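Local coordinates for RND efflux system, outer membrane lipoprotein, NodT family (Burkholderia mallei, PDB 6U94) that probably serves as the outer-membrane channel of an RND-type efflux system, as in other members of the outer membrane factor family, at residues Asp55-Gln60 with Pro250-Val255; Leu64-Asn69 with Ser165-Val170; Val74-Ile79 with Asp136-Val141; Ala158-His163 with Arg281-Met286; Ala171-Thr176 with Asn241-Leu246. All blocks are in the same frame, centred on the assembly; numbering follows the deposited sequence.

Contact 1: Asp55-Gln60 with Pro250-Val255; sequences DAQLQQ and PLPAGV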
# COMPACT_ATOMS: atom_id res chain seq x y z
N ASP A 55 -15.05 3.53 4.62
CA ASP A 55 -15.79 4.42 3.73
C ASP A 55 -16.92 3.67 3.05
O ASP A 55 -16.72 2.58 2.51
CB ASP A 55 -14.85 5.03 2.70
CG ASP A 55 -15.53 6.08 1.84
OD1 ASP A 55 -16.02 7.08 2.41
OD2 ASP A 55 -15.56 5.91 0.60
N ALA A 56 -18.12 4.27 3.07
CA ALA A 56 -19.29 3.61 2.52
C ALA A 56 -19.14 3.36 1.02
O ALA A 56 -19.48 2.29 0.52
CB ALA A 56 -20.55 4.44 2.81
N GLN A 57 -18.64 4.36 0.29
CA GLN A 57 -18.44 4.19 -1.15
C GLN A 57 -17.42 3.10 -1.43
O GLN A 57 -17.61 2.27 -2.33
CB GLN A 57 -18.02 5.51 -1.79
CG GLN A 57 -17.86 5.43 -3.29
CD GLN A 57 -19.13 4.98 -3.99
OE1 GLN A 57 -20.14 5.70 -3.99
NE2 GLN A 57 -19.10 3.79 -4.58
N LEU A 58 -16.32 3.08 -0.68
CA LEU A 58 -15.32 2.03 -0.84
C LEU A 58 -15.91 0.66 -0.54
O LEU A 58 -15.61 -0.32 -1.23
CB LEU A 58 -14.11 2.32 0.06
CG LEU A 58 -13.03 1.23 0.08
CD1 LEU A 58 -12.48 0.98 -1.31
CD2 LEU A 58 -11.91 1.61 1.03
N GLN A 59 -16.75 0.57 0.50
CA GLN A 59 -17.40 -0.69 0.82
C GLN A 59 -18.27 -1.17 -0.33
O GLN A 59 -18.37 -2.37 -0.59
CB GLN A 59 -18.23 -0.56 2.09
CG GLN A 59 -17.42 -0.52 3.38
CD GLN A 59 -18.29 -0.71 4.61
OE1 GLN A 59 -19.52 -0.62 4.53
NE2 GLN A 59 -17.66 -0.97 5.75
N GLN A 60 -18.92 -0.23 -1.04
CA GLN A 60 -19.78 -0.61 -2.15
C GLN A 60 -18.96 -1.20 -3.30
O GLN A 60 -19.38 -2.19 -3.91
CB GLN A 60 -20.57 0.60 -2.63
CG GLN A 60 -21.46 0.33 -3.83
CD GLN A 60 -22.27 1.55 -4.25
OE1 GLN A 60 -22.14 2.63 -3.66
NE2 GLN A 60 -23.10 1.39 -5.27
N PRO A 250 -19.28 -1.17 -14.99
CA PRO A 250 -19.20 0.30 -14.92
C PRO A 250 -19.20 0.79 -13.48
O PRO A 250 -19.72 0.14 -12.58
CB PRO A 250 -20.45 0.76 -15.67
CG PRO A 250 -20.81 -0.40 -16.55
CD PRO A 250 -20.44 -1.62 -15.77
N LEU A 251 -18.60 1.97 -13.29
CA LEU A 251 -18.48 2.54 -11.95
C LEU A 251 -19.81 3.16 -11.53
O LEU A 251 -20.49 3.79 -12.34
CB LEU A 251 -17.39 3.60 -11.91
CG LEU A 251 -15.98 3.18 -12.34
CD1 LEU A 251 -14.99 4.32 -12.14
CD2 LEU A 251 -15.53 1.94 -11.58
N PRO A 252 -20.21 2.99 -10.27
CA PRO A 252 -21.44 3.63 -9.79
C PRO A 252 -21.31 5.14 -9.75
O PRO A 252 -20.22 5.70 -9.64
CB PRO A 252 -21.62 3.05 -8.38
CG PRO A 252 -20.25 2.60 -7.97
CD PRO A 252 -19.58 2.15 -9.24
N ALA A 253 -22.47 5.81 -9.83
CA ALA A 253 -22.50 7.27 -9.86
C ALA A 253 -21.97 7.89 -8.58
O ALA A 253 -21.61 9.07 -8.58
CB ALA A 253 -23.92 7.76 -10.13
N GLY A 254 -21.90 7.13 -7.48
CA GLY A 254 -21.35 7.66 -6.25
C GLY A 254 -19.88 7.99 -6.36
O GLY A 254 -19.40 8.94 -5.72
N VAL A 255 -19.13 7.23 -7.17
CA VAL A 255 -17.71 7.50 -7.36
C VAL A 255 -17.51 8.88 -7.97
O VAL A 255 -16.56 9.60 -7.63
CB VAL A 255 -17.08 6.40 -8.23
CG1 VAL A 255 -15.67 6.79 -8.65
CG2 VAL A 255 -17.06 5.08 -7.48
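With CG anti to its backbone N (chi1 -177°) and the chain then bent at chi2 (58°), Q57 swings its carboxamide off the first turn of helix 56-67 and over to the turn that opens helix 253-256. Q60 shares the anti first torsion (chi1 178°) but stays extended beyond CG, so its amide meets the ring of P252 tip to tip, NE2 lying 3.8 Å from P252 CB. The two ends of the Q57 amide touch different surfaces. OE1 comes down on the backbone of G254, 3.2 Å from its CA, a closeness possible because no side chain stands there. NE2 touches both P252 CG and V255 CG2, at 3.8 Å from each. OE1 is also 3.7 Å from V255 N, but that N-H turns inward to P252 O, at 3.1 Å. At the start of helix 56-67, D55 is the N-cap: its OD2 accepts from L58 N at 3.2 Å, while OD1 makes a salt bridge to R264. Y174 of helix 156-203 packs against D55, Q57 and L58. This surface contact thus joins the first helix to the chain leaving helix 211-247. Polar amides lie against proline, glycine and valine without cross-bonding, which implies that this interface rests on van der Waals contact and shape, with no directional bond between the two segments.

Contact 2: Leu64-Asn69 with Ser165-Val170; sequences LALANN and SLVAEV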
# COMPACT_ATOMS: atom_id res chain seq x y z
N LEU A 64 -19.18 -5.14 -4.89
CA LEU A 64 -19.46 -5.43 -6.29
C LEU A 64 -18.35 -6.28 -6.91
O LEU A 64 -18.62 -7.16 -7.73
CB LEU A 64 -19.64 -4.13 -7.07
CG LEU A 64 -20.76 -3.19 -6.61
CD1 LEU A 64 -20.98 -2.08 -7.63
CD2 LEU A 64 -22.05 -3.95 -6.34
N ALA A 65 -17.10 -6.03 -6.52
CA ALA A 65 -16.00 -6.84 -7.02
C ALA A 65 -16.12 -8.28 -6.55
O ALA A 65 -15.83 -9.22 -7.31
CB ALA A 65 -14.66 -6.24 -6.58
N LEU A 66 -16.55 -8.49 -5.31
CA LEU A 66 -16.74 -9.85 -4.81
C LEU A 66 -17.97 -10.50 -5.42
O LEU A 66 -17.94 -11.69 -5.76
CB LEU A 66 -16.85 -9.83 -3.28
CG LEU A 66 -15.55 -9.61 -2.52
CD1 LEU A 66 -15.80 -9.64 -1.02
CD2 LEU A 66 -14.52 -10.66 -2.91
N ALA A 67 -19.06 -9.74 -5.59
CA ALA A 67 -20.30 -10.30 -6.12
C ALA A 67 -20.24 -10.58 -7.61
O ALA A 67 -21.21 -11.13 -8.15
CB ALA A 67 -21.47 -9.36 -5.82
N ASN A 68 -19.15 -10.22 -8.29
CA ASN A 68 -19.04 -10.50 -9.71
C ASN A 68 -19.05 -12.00 -9.96
O ASN A 68 -18.46 -12.78 -9.20
CB ASN A 68 -17.76 -9.87 -10.27
CG ASN A 68 -17.80 -9.70 -11.77
OD1 ASN A 68 -17.07 -10.36 -12.50
ND2 ASN A 68 -18.66 -8.80 -12.24
N ASN A 69 -19.73 -12.41 -11.03
CA ASN A 69 -19.92 -13.82 -11.31
C ASN A 69 -18.75 -14.46 -12.04
O ASN A 69 -18.83 -15.64 -12.40
CB ASN A 69 -21.20 -14.03 -12.13
CG ASN A 69 -22.46 -13.76 -11.32
OD1 ASN A 69 -22.44 -13.81 -10.09
ND2 ASN A 69 -23.55 -13.47 -12.01
N SER A 165 -6.38 -10.40 -2.34
CA SER A 165 -5.80 -9.54 -3.36
C SER A 165 -6.86 -8.63 -3.98
O SER A 165 -6.62 -7.43 -4.16
CB SER A 165 -5.14 -10.39 -4.46
OG SER A 165 -4.15 -11.26 -3.92
N LEU A 166 -8.02 -9.19 -4.30
CA LEU A 166 -9.07 -8.41 -4.96
C LEU A 166 -9.58 -7.30 -4.04
O LEU A 166 -9.73 -6.15 -4.47
CB LEU A 166 -10.21 -9.32 -5.39
CG LEU A 166 -11.34 -8.70 -6.21
CD1 LEU A 166 -10.80 -8.06 -7.47
CD2 LEU A 166 -12.39 -9.76 -6.54
N VAL A 167 -9.86 -7.63 -2.78
CA VAL A 167 -10.33 -6.63 -1.82
C VAL A 167 -9.31 -5.51 -1.69
O VAL A 167 -9.65 -4.33 -1.72
CB VAL A 167 -10.63 -7.29 -0.46
CG1 VAL A 167 -10.74 -6.23 0.63
CG2 VAL A 167 -11.90 -8.12 -0.54
N ALA A 168 -8.03 -5.88 -1.55
CA ALA A 168 -6.99 -4.89 -1.35
C ALA A 168 -6.76 -4.05 -2.60
O ALA A 168 -6.55 -2.84 -2.51
CB ALA A 168 -5.70 -5.57 -0.92
N GLU A 169 -6.79 -4.69 -3.78
CA GLU A 169 -6.52 -3.95 -5.01
C GLU A 169 -7.63 -2.97 -5.33
O GLU A 169 -7.37 -1.90 -5.90
CB GLU A 169 -6.31 -4.93 -6.17
CG GLU A 169 -5.48 -4.35 -7.31
CD GLU A 169 -4.06 -4.00 -6.89
OE1 GLU A 169 -3.35 -4.90 -6.38
OE2 GLU A 169 -3.66 -2.83 -7.05
N VAL A 170 -8.88 -3.30 -4.99
CA VAL A 170 -9.97 -2.35 -5.16
C VAL A 170 -9.77 -1.15 -4.25
O VAL A 170 -9.99 0.00 -4.65
CB VAL A 170 -11.32 -3.03 -4.90
CG1 VAL A 170 -12.44 -2.00 -4.86
CG2 VAL A 170 -11.60 -4.09 -5.96
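Apolar contact carries the meeting of 64-69 with 165-170, and it centres on the methyl of A65. That methyl points at the long helix 156-203 and settles against two branched side chains: CB lies 3.8 Å from V170 CG2 and 4.1 Å from L166 CG. L166, with CG anti to the backbone N (chi1 -175°), leans across to reach it, whereas V170 offers the methyl that stands beside its own backbone N. L66 works differently. Its CA-CB bond runs alongside the partner helix, and the two end methyls make the approach, placing CD2 4.3 Å from L166 CD2 and CD1 4.2 Å from V167 CG2. The nearest backbones are those of A65 and L166, whose CA atoms are 7.4 Å apart, a spacing consistent with the small size of alanine. The last turn of the short helix 56-67 is thereby laid on the long helix 156-203, one of the extended helices expected in the periplasmic part of an outer membrane factor. A second kind of contact is methyl against backbone: L166 CD2 is 3.6 Å from A65 O, an oxygen that also accepts a hydrogen bond from R70 NH2. Polar groups of 165-170 find partners elsewhere. Both carboxylate oxygens of E169 are engaged by the helix 72-86 region, in salt bridges to R83 and R87, with Y86 bonding to OE2. S165 OG bonds to E134 and to S161 O, and L246 of helix 211-247 packs on L166, E169 and V170.

Contact 3: Val74-Ile79 with Asp136-Val141; sequences VATLDI and DLFGRV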
# COMPACT_ATOMS: atom_id res chain seq x y z
N VAL A 74 -10.41 -15.83 -13.92
CA VAL A 74 -10.63 -14.55 -14.60
C VAL A 74 -10.36 -13.39 -13.64
O VAL A 74 -9.79 -12.37 -14.03
CB VAL A 74 -12.05 -14.50 -15.19
CG1 VAL A 74 -12.42 -13.07 -15.58
CG2 VAL A 74 -12.14 -15.41 -16.41
N ALA A 75 -10.77 -13.54 -12.37
CA ALA A 75 -10.48 -12.51 -11.38
C ALA A 75 -8.98 -12.28 -11.27
O ALA A 75 -8.52 -11.14 -11.17
CB ALA A 75 -11.07 -12.90 -10.03
N THR A 76 -8.19 -13.37 -11.29
CA THR A 76 -6.74 -13.24 -11.31
C THR A 76 -6.27 -12.46 -12.54
O THR A 76 -5.35 -11.63 -12.44
CB THR A 76 -6.10 -14.63 -11.26
OG1 THR A 76 -6.16 -15.13 -9.92
CG2 THR A 76 -4.65 -14.59 -11.72
N LEU A 77 -6.89 -12.70 -13.69
CA LEU A 77 -6.52 -11.96 -14.90
C LEU A 77 -6.95 -10.50 -14.82
O LEU A 77 -6.29 -9.63 -15.41
CB LEU A 77 -7.14 -12.62 -16.13
CG LEU A 77 -6.62 -14.00 -16.56
CD1 LEU A 77 -7.49 -14.54 -17.68
CD2 LEU A 77 -5.17 -13.92 -17.01
N ASP A 78 -8.04 -10.21 -14.11
CA ASP A 78 -8.50 -8.83 -14.00
C ASP A 78 -7.61 -8.02 -13.06
O ASP A 78 -7.30 -6.86 -13.35
CB ASP A 78 -9.95 -8.80 -13.52
CG ASP A 78 -10.93 -9.31 -14.56
OD1 ASP A 78 -10.50 -9.55 -15.71
OD2 ASP A 78 -12.12 -9.46 -14.24
N ILE A 79 -7.20 -8.62 -11.95
CA ILE A 79 -6.28 -7.96 -11.04
C ILE A 79 -4.95 -7.68 -11.74
O ILE A 79 -4.34 -6.63 -11.55
CB ILE A 79 -6.09 -8.81 -9.77
CG1 ILE A 79 -7.42 -8.93 -9.02
CG2 ILE A 79 -5.02 -8.21 -8.87
CD1 ILE A 79 -7.44 -10.06 -8.00
N ASP A 136 3.32 -16.09 -4.43
CA ASP A 136 3.25 -17.54 -4.64
C ASP A 136 2.11 -17.90 -5.58
O ASP A 136 2.32 -18.61 -6.58
CB ASP A 136 3.09 -18.26 -3.30
CG ASP A 136 4.36 -18.28 -2.49
OD1 ASP A 136 5.45 -18.26 -3.10
OD2 ASP A 136 4.27 -18.32 -1.25
N LEU A 137 0.90 -17.41 -5.29
CA LEU A 137 -0.27 -17.78 -6.08
C LEU A 137 -0.12 -17.36 -7.54
O LEU A 137 -0.27 -18.18 -8.45
CB LEU A 137 -1.52 -17.16 -5.46
CG LEU A 137 -2.82 -17.46 -6.22
CD1 LEU A 137 -3.88 -18.00 -5.27
CD2 LEU A 137 -3.33 -16.22 -6.95
N PHE A 138 0.16 -16.07 -7.77
CA PHE A 138 0.19 -15.57 -9.14
C PHE A 138 1.27 -16.25 -9.97
O PHE A 138 1.09 -16.45 -11.18
CB PHE A 138 0.39 -14.05 -9.13
CG PHE A 138 -0.86 -13.28 -8.81
CD1 PHE A 138 -1.84 -13.10 -9.77
CD2 PHE A 138 -1.06 -12.74 -7.54
CE1 PHE A 138 -2.99 -12.39 -9.48
CE2 PHE A 138 -2.21 -12.03 -7.25
CZ PHE A 138 -3.18 -11.86 -8.22
N GLY A 139 2.40 -16.61 -9.35
CA GLY A 139 3.43 -17.33 -10.07
C GLY A 139 3.07 -18.78 -10.33
O GLY A 139 3.45 -19.35 -11.36
N ARG A 140 2.33 -19.40 -9.41
CA ARG A 140 1.95 -20.80 -9.59
C ARG A 140 0.98 -20.96 -10.75
O ARG A 140 1.16 -21.82 -11.61
CB ARG A 140 1.35 -21.35 -8.29
N VAL A 141 -0.06 -20.12 -10.80
CA VAL A 141 -1.08 -20.28 -11.83
C VAL A 141 -0.54 -19.88 -13.20
O VAL A 141 -1.00 -20.39 -14.23
CB VAL A 141 -2.35 -19.48 -11.47
CG1 VAL A 141 -2.76 -19.76 -10.04
CG2 VAL A 141 -2.14 -18.00 -11.70
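Segments 74-79 of helix 72-86 and 136-141 of helix 132-142 cross steeply, with 112° between their N-to-C directions and axes no closer than 11.7 Å, and F138 and T76 carry most of the contact across the gap. The tight part lies where the F138 ring meets T76. In T76, CG2 is anti to the backbone N and points over to the ring obliquely, 3.6 Å from F138 CE1 and 3.7 Å from F138 CD1. The two side chains slide past each other in opposite directions, and the carbonyl oxygen T76 O lies at the ring edge, in its plane and 3.9 Å from F138 CE1. From its own helix, L137 lays CD2 over the ring centre, 4.1 Å above the plane. The ring thus has a partner on one face and another at its edge.

The remainder is looser. I79 CG2 approaches F138 CZ at 4.1 Å, its side chain crossing the phenylalanine at about a right angle, and V141 CG2 reaches T76 CG2 only at 4.2 Å. T76 OG1 sits 4.2 Å from L137 CD2 and makes a weak hydrogen bond to L72 O within its own helix. F138 is itself partly exposed, unlike T76 and I79, while L77, D136 and G139 face solvent.

The pair lies beside helix 156-203. S161 and V162 of that helix touch L137, S165 touches F138, and L166 touches I79; I79 also meets L246 of helix 211-247. Q149 and Y152 of helix 146-152 also cover V141, with Y152 reaching L137 as well.

Contact 4: Ala158-His163 with Arg281-Met286; sequences ARRSVH and RRPDIM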
# COMPACT_ATOMS: atom_id res chain seq x y z
N ALA A 158 -6.28 -20.98 -1.74
CA ALA A 158 -6.17 -20.23 -2.99
C ALA A 158 -7.33 -19.27 -3.16
O ALA A 158 -7.15 -18.14 -3.64
CB ALA A 158 -6.09 -21.19 -4.18
N ARG A 159 -8.54 -19.69 -2.78
CA ARG A 159 -9.69 -18.80 -2.87
C ARG A 159 -9.53 -17.59 -1.96
O ARG A 159 -9.83 -16.46 -2.35
CB ARG A 159 -10.97 -19.56 -2.53
CG ARG A 159 -12.23 -18.71 -2.55
CD ARG A 159 -13.48 -19.57 -2.35
NE ARG A 159 -14.71 -18.79 -2.44
CZ ARG A 159 -15.41 -18.63 -3.56
NH1 ARG A 159 -15.01 -19.20 -4.69
NH2 ARG A 159 -16.52 -17.90 -3.55
N ARG A 160 -9.06 -17.82 -0.73
CA ARG A 160 -8.85 -16.71 0.19
C ARG A 160 -7.76 -15.77 -0.30
O ARG A 160 -7.85 -14.55 -0.10
CB ARG A 160 -8.50 -17.25 1.58
CG ARG A 160 -8.31 -16.18 2.64
CD ARG A 160 -8.06 -16.79 4.00
NE ARG A 160 -8.06 -15.79 5.06
CZ ARG A 160 -9.16 -15.27 5.59
NH1 ARG A 160 -10.35 -15.66 5.16
NH2 ARG A 160 -9.08 -14.36 6.56
N SER A 161 -6.73 -16.31 -0.96
CA SER A 161 -5.64 -15.47 -1.44
C SER A 161 -6.10 -14.54 -2.56
O SER A 161 -5.67 -13.38 -2.62
CB SER A 161 -4.47 -16.35 -1.92
OG SER A 161 -3.39 -15.54 -2.36
N VAL A 162 -6.98 -15.03 -3.43
CA VAL A 162 -7.49 -14.19 -4.52
C VAL A 162 -8.47 -13.15 -3.98
O VAL A 162 -8.48 -12.00 -4.43
CB VAL A 162 -8.12 -15.06 -5.62
CG1 VAL A 162 -8.65 -14.18 -6.76
CG2 VAL A 162 -7.10 -16.06 -6.15
N HIS A 163 -9.31 -13.55 -3.02
CA HIS A 163 -10.21 -12.59 -2.38
C HIS A 163 -9.44 -11.48 -1.68
O HIS A 163 -9.79 -10.30 -1.78
CB HIS A 163 -11.12 -13.30 -1.39
CG HIS A 163 -12.22 -14.09 -2.02
ND1 HIS A 163 -12.39 -14.18 -3.39
CD2 HIS A 163 -13.22 -14.83 -1.48
CE1 HIS A 163 -13.44 -14.93 -3.66
NE2 HIS A 163 -13.96 -15.34 -2.52
N ARG A 281 -4.56 -17.49 9.36
CA ARG A 281 -5.43 -17.33 8.20
C ARG A 281 -4.68 -16.90 6.94
O ARG A 281 -5.30 -16.74 5.89
CB ARG A 281 -6.52 -16.30 8.49
CG ARG A 281 -7.26 -16.50 9.80
CD ARG A 281 -7.92 -15.20 10.17
NE ARG A 281 -6.96 -14.09 10.07
CZ ARG A 281 -7.30 -12.81 9.96
NH1 ARG A 281 -8.58 -12.45 9.94
NH2 ARG A 281 -6.35 -11.89 9.86
N ARG A 282 -3.37 -16.69 7.02
CA ARG A 282 -2.60 -16.39 5.82
C ARG A 282 -2.65 -17.58 4.87
O ARG A 282 -2.47 -18.73 5.31
CB ARG A 282 -1.15 -16.07 6.17
CG ARG A 282 -0.91 -14.67 6.75
CD ARG A 282 0.56 -14.49 7.09
NE ARG A 282 1.42 -14.76 5.93
CZ ARG A 282 2.12 -13.83 5.29
NH1 ARG A 282 2.08 -12.56 5.69
NH2 ARG A 282 2.87 -14.17 4.25
N PRO A 283 -2.93 -17.36 3.58
CA PRO A 283 -2.97 -18.50 2.65
C PRO A 283 -1.69 -19.31 2.59
O PRO A 283 -1.76 -20.52 2.32
CB PRO A 283 -3.29 -17.82 1.31
CG PRO A 283 -4.09 -16.63 1.70
CD PRO A 283 -3.46 -16.13 2.97
N ASP A 284 -0.52 -18.71 2.83
CA ASP A 284 0.71 -19.51 2.79
C ASP A 284 0.93 -20.31 4.06
O ASP A 284 1.65 -21.32 4.02
CB ASP A 284 1.93 -18.62 2.50
CG ASP A 284 2.03 -17.40 3.42
OD1 ASP A 284 1.13 -17.16 4.25
OD2 ASP A 284 3.04 -16.68 3.30
N ILE A 285 0.32 -19.91 5.17
CA ILE A 285 0.41 -20.72 6.38
C ILE A 285 -0.66 -21.82 6.37
O ILE A 285 -0.42 -22.93 6.86
CB ILE A 285 0.33 -19.84 7.63
CG1 ILE A 285 1.56 -18.93 7.71
CG2 ILE A 285 0.23 -20.69 8.90
CD1 ILE A 285 1.66 -18.15 9.00
N MET A 286 -1.84 -21.53 5.82
CA MET A 286 -2.87 -22.56 5.66
C MET A 286 -2.37 -23.70 4.80
O MET A 286 -2.52 -24.88 5.15
CB MET A 286 -4.13 -21.95 5.05
CG MET A 286 -4.79 -20.85 5.88
SD MET A 286 -6.19 -20.11 5.02
CE MET A 286 -7.25 -21.55 4.84
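R281 opens the second segment and meets R160, whose chain is extended from CG to NE. R160 NE points to R281 O at 3.0 Å, but the N-H turns off line (128°), so the bond is weak. R160 NH2 lies over one face of the R281 guanidinium, the two planes 52° apart, with NH2 3.9 Å from R281 NH1. These like charges are probably eased by outside carbonyls: R160 NH2 bonds to G456 O, and R281 NH2 to G458 O and L455 O. R282 is the N-cap of helix 283-294 and grips D284 side-on. Its NE reaches OD1 at 2.9 Å and its NH2 reaches OD2 at 2.7 Å, the latter almost straight (175°), both on syn lone pairs; R282 NH1 turns to E377. R160 and S161 join helix 156-203 to the start of helix 283-294, linking segments from the two outer membrane efflux protein sequence regions. P283, at the first position of that helix, lays its ring against S161, P283 CG being 3.7 Å from S161 CB; F133 of helix 132-142 packs on both. One turn on, M286 crosses the R160 chain at about a right angle, bringing SD to 3.9 Å from R160 CD.

Contact 5: Ala171-Thr176 with Asn241-Leu246; sequences ANTYLT and NALAVL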
# COMPACT_ATOMS: atom_id res chain seq x y z
N ALA A 171 -9.33 -1.39 -3.01
CA ALA A 171 -9.14 -0.30 -2.06
C ALA A 171 -7.99 0.60 -2.48
O ALA A 171 -8.11 1.83 -2.46
CB ALA A 171 -8.90 -0.86 -0.65
N ASN A 172 -6.85 0.01 -2.86
CA ASN A 172 -5.71 0.82 -3.25
C ASN A 172 -5.98 1.60 -4.53
O ASN A 172 -5.41 2.68 -4.72
CB ASN A 172 -4.47 -0.06 -3.43
CG ASN A 172 -3.20 0.75 -3.65
OD1 ASN A 172 -2.65 1.32 -2.70
ND2 ASN A 172 -2.74 0.82 -4.89
N THR A 173 -6.84 1.08 -5.40
CA THR A 173 -7.15 1.79 -6.64
C THR A 173 -8.09 2.96 -6.40
O THR A 173 -7.92 4.03 -7.00
CB THR A 173 -7.75 0.82 -7.66
OG1 THR A 173 -6.83 -0.25 -7.89
CG2 THR A 173 -8.03 1.52 -8.98
N TYR A 174 -9.10 2.78 -5.54
CA TYR A 174 -10.01 3.88 -5.24
C TYR A 174 -9.32 4.95 -4.40
O TYR A 174 -9.58 6.15 -4.59
CB TYR A 174 -11.25 3.35 -4.53
CG TYR A 174 -12.25 4.42 -4.13
CD1 TYR A 174 -12.99 5.10 -5.09
CD2 TYR A 174 -12.46 4.73 -2.79
CE1 TYR A 174 -13.91 6.07 -4.73
CE2 TYR A 174 -13.38 5.71 -2.42
CZ TYR A 174 -14.10 6.37 -3.39
OH TYR A 174 -15.01 7.34 -3.02
N LEU A 175 -8.45 4.54 -3.48
CA LEU A 175 -7.66 5.51 -2.73
C LEU A 175 -6.71 6.27 -3.65
O LEU A 175 -6.59 7.49 -3.56
CB LEU A 175 -6.90 4.81 -1.61
CG LEU A 175 -7.77 4.34 -0.44
CD1 LEU A 175 -6.94 3.61 0.60
CD2 LEU A 175 -8.49 5.52 0.18
N THR A 176 -6.04 5.55 -4.55
CA THR A 176 -5.19 6.20 -5.54
C THR A 176 -5.99 7.16 -6.41
O THR A 176 -5.50 8.23 -6.78
CB THR A 176 -4.48 5.16 -6.40
OG1 THR A 176 -3.58 4.39 -5.59
CG2 THR A 176 -3.70 5.82 -7.53
N ASN A 241 -10.12 3.31 -15.08
CA ASN A 241 -10.11 2.11 -15.91
C ASN A 241 -9.85 0.87 -15.06
O ASN A 241 -10.59 -0.12 -15.13
CB ASN A 241 -9.06 2.23 -17.01
CG ASN A 241 -9.67 2.53 -18.37
OD1 ASN A 241 -10.74 3.14 -18.46
ND2 ASN A 241 -9.01 2.08 -19.43
N ALA A 242 -8.78 0.90 -14.26
CA ALA A 242 -8.45 -0.24 -13.41
C ALA A 242 -9.56 -0.53 -12.42
O ALA A 242 -9.85 -1.69 -12.11
CB ALA A 242 -7.13 0.01 -12.68
N LEU A 243 -10.21 0.52 -11.91
CA LEU A 243 -11.32 0.33 -10.98
C LEU A 243 -12.48 -0.39 -11.65
O LEU A 243 -13.12 -1.26 -11.04
CB LEU A 243 -11.76 1.67 -10.40
CG LEU A 243 -12.59 1.64 -9.12
CD1 LEU A 243 -11.90 0.83 -8.05
CD2 LEU A 243 -12.85 3.06 -8.63
N ALA A 244 -12.77 -0.03 -12.90
CA ALA A 244 -13.83 -0.71 -13.64
C ALA A 244 -13.49 -2.18 -13.88
O ALA A 244 -14.36 -3.05 -13.78
CB ALA A 244 -14.10 0.00 -14.96
N VAL A 245 -12.22 -2.46 -14.18
CA VAL A 245 -11.79 -3.85 -14.36
C VAL A 245 -11.93 -4.62 -13.06
O VAL A 245 -12.37 -5.78 -13.05
CB VAL A 245 -10.35 -3.89 -14.90
CG1 VAL A 245 -9.84 -5.33 -14.95
CG2 VAL A 245 -10.26 -3.25 -16.27
N LEU A 246 -11.56 -3.99 -11.94
CA LEU A 246 -11.54 -4.70 -10.66
C LEU A 246 -12.94 -5.07 -10.19
O LEU A 246 -13.14 -6.13 -9.60
CB LEU A 246 -10.82 -3.87 -9.61
CG LEU A 246 -9.30 -3.86 -9.70
CD1 LEU A 246 -8.71 -2.90 -8.68
CD2 LEU A 246 -8.75 -5.27 -9.51
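Two long helices, 156-203 and 211-247, form an antiparallel helical hairpin, and 171-176 meets 241-246 on it: the local axes come within 9.4 Å, with 152° between their directions. Such paired helices are consistent with the periplasmic helical barrel of outer membrane factors. T173 gives up the most surface here, 75 Å², with L243 next at 59 Å² and Y174 at 33 Å².

T173 points its CA-CB bond toward the partner, and its CA is 6.2 Å from that of L243. CG2, anti to the backbone N, lies against the opposite backbone, 3.8 Å from L243 N, and also touches A242 CB at 4.1 Å. OG1 stands on the other branch, beside the backbone N (chi1 -58°), where it bonds to E169 O one turn back; L246 CD1 meets this oxygen tip to tip at only 3.3 Å.

The CA-CB bond of L243 runs alongside helix 156-203, and its methyls make the approach. CG is anti to the backbone N, and the two methyls divide the neighbours between them: CD1 goes to T173, while CD2 reaches the ring of Y174.

Y174 has CG anti to the backbone N and presents an edge of its ring to L243. The side chain also packs on L61 of helix 56-67, so it joins this interface to that helix. Where the leucine and the ring meet, L243 CD2 lies near the ring plane, 4.1 Å from Y174 CD1.

Helix 156-203 runs through contacts 2, 4 and 5, and contact 3 packs against it. Contacts 2, 3 and 5 are buried and mostly apolar, with methyl groups and rings doing the touching; contact 4 is partly buried and mixes arginine chemistry with proline packing; contact 1, at the surface, sets glutamine amides against a turn. Contacts 1 and 2 share helix 56-67, with contact 2 nested within the chain loop that contact 1 closes. Contacts 2 and 5 touch through L246 CD1, 3.2 Å from E169 O, and contacts 1 and 5 through Y174 OH, 3.4 Å from Q57 CG. Contacts 4 and 5, centres about 22 Å apart, do not touch.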